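Local atomic coordinates of sulfotransferase (Mycobacterium tuberculosis, PDB entry 2ZQ5), a protein that probably transfers a sulfuryl group from an activated sulfate donor to an acceptor that is not established here. Residues Q129-P132 with T136-S139. Numbering follows the deposited sequence.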
loop_
_atom_site.group_PDB
_atom_site.type_symbol
_atom_site.label_atom_id
_atom_site.label_comp_id
_atom_site.label_asym_id
_atom_site.label_seq_id
_atom_site.Cartn_x
_atom_site.Cartn_y
_atom_site.Cartn_z
ATOM N N GLN A 129 3.363 1.814 -16.495
ATOM C CA GLN A 129 3.782 1.530 -17.863
ATOM C C GLN A 129 4.357 0.122 -17.883
ATOM O O GLN A 129 4.658 -0.447 -16.835
ATOM C CB GLN A 129 4.878 2.509 -18.283
ATOM C CG GLN A 129 6.120 2.409 -17.405
ATOM C CD GLN A 129 7.148 3.480 -17.694
ATOM O OE1 GLN A 129 7.827 3.450 -18.720
ATOM N NE2 GLN A 129 7.266 4.440 -16.785
ATOM N N PRO A 130 4.509 -0.470 -19.076
ATOM C CA PRO A 130 5.072 -1.821 -19.129
ATOM C C PRO A 130 6.513 -1.784 -18.613
ATOM O O PRO A 130 7.289 -0.902 -18.981
ATOM C CB PRO A 130 4.999 -2.165 -20.615
ATOM C CG PRO A 130 3.794 -1.393 -21.077
ATOM C CD PRO A 130 3.989 -0.065 -20.396
ATOM N N ARG A 131 6.862 -2.733 -17.756
ATOM C CA ARG A 131 8.208 -2.793 -17.195
ATOM C C ARG A 131 9.256 -3.092 -18.263
ATOM O O ARG A 131 9.235 -4.153 -18.883
ATOM C CB ARG A 131 8.270 -3.868 -16.110
ATOM C CG ARG A 131 9.600 -3.941 -15.383
ATOM C CD ARG A 131 9.668 -5.124 -14.429
ATOM N NE ARG A 131 8.651 -5.092 -13.379
ATOM C CZ ARG A 131 7.560 -5.852 -13.366
ATOM N NH1 ARG A 131 7.326 -6.710 -14.352
ATOM N NH2 ARG A 131 6.711 -5.773 -12.349
ATOM N N PRO A 132 10.185 -2.153 -18.497
ATOM C CA PRO A 132 11.226 -2.381 -19.506
ATOM C C PRO A 132 12.243 -3.386 -18.973
ATOM O O PRO A 132 12.296 -3.643 -17.768
ATOM C CB PRO A 132 11.861 -0.997 -19.678
ATOM C CG PRO A 132 10.812 -0.041 -19.178
ATOM C CD PRO A 132 10.232 -0.768 -17.999
ATOM N N THR A 136 18.013 -1.923 -18.891
ATOM C CA THR A 136 17.822 -0.632 -19.548
ATOM C C THR A 136 17.421 0.512 -18.625
ATOM O O THR A 136 17.445 1.671 -19.027
ATOM C CB THR A 136 16.743 -0.711 -20.647
ATOM O OG1 THR A 136 15.460 -0.934 -20.043
ATOM C CG2 THR A 136 17.049 -1.839 -21.622
ATOM N N TRP A 137 17.055 0.196 -17.390
ATOM C CA TRP A 137 16.606 1.233 -16.469
ATOM C C TRP A 137 17.538 2.426 -16.286
ATOM O O TRP A 137 17.087 3.569 -16.328
ATOM C CB TRP A 137 16.280 0.622 -15.108
ATOM C CG TRP A 137 15.112 -0.327 -15.143
ATOM C CD1 TRP A 137 14.479 -0.820 -16.254
ATOM C CD2 TRP A 137 14.480 -0.941 -14.017
ATOM N NE1 TRP A 137 13.496 -1.706 -15.884
ATOM C CE2 TRP A 137 13.476 -1.799 -14.517
ATOM C CE3 TRP A 137 14.666 -0.852 -12.631
ATOM C CZ2 TRP A 137 12.661 -2.567 -13.680
ATOM C CZ3 TRP A 137 13.855 -1.614 -11.799
ATOM C CH2 TRP A 137 12.866 -2.462 -12.328
ATOM N N GLU A 138 18.829 2.173 -16.083
ATOM C CA GLU A 138 19.783 3.261 -15.879
ATOM C C GLU A 138 19.939 4.175 -17.093
ATOM O O GLU A 138 20.583 5.224 -17.009
ATOM C CB GLU A 138 21.154 2.702 -15.485
ATOM C CG GLU A 138 21.212 2.036 -14.114
ATOM C CD GLU A 138 20.809 2.964 -12.982
ATOM O OE1 GLU A 138 20.906 4.198 -13.150
ATOM O OE2 GLU A 138 20.408 2.457 -11.913
ATOM N N SER A 139 19.354 3.774 -18.218
ATOM C CA SER A 139 19.420 4.562 -19.445
ATOM C C SER A 139 18.034 5.079 -19.818
ATOM O O SER A 139 17.872 5.785 -20.814
ATOM C CB SER A 139 19.966 3.709 -20.594
ATOM O OG SER A 139 21.270 3.229 -20.308
#
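Trp137 turns the edge of its indole to Pro132 and Arg131, and a hydrogen bond from NE1 joins that edge to Pro132. NE1 of Trp137 donates to the carbonyl O of Pro132 at 3.0 Å, with an angle of 158° at the hydrogen. The acceptor lies close to the indole plane, whereas the donor stands well above the carbonyl plane, not on a lone pair. The pair exemplifies how a buried tryptophan can satisfy its N-H with a nearby backbone carbonyl. Farther along the same edge, CZ2 of Trp137 meets CG of Arg131 at 3.8 Å. Arg131 presents this methylene because its CG lies anti to the backbone N (chi1 -175°); the guanidinium, its plane 32° from that of the indole, goes on to a salt bridge with Asp223 and hydrogen bonds to Gln118 and Gly119. The pyrrolidine of Pro132 crosses the indole at about a right angle, and its CB also lies 3.6 Å from OG1 of Thr136, a hydroxyl hydrogen-bonded to the carbonyl O of Pro133. Trp123 and His121 meet the Trp137 ring edge-to-face. This is local packing that bridges two parts of the irregular loop joining helices 122-126 and 141-156 of the sulfotransferase fold.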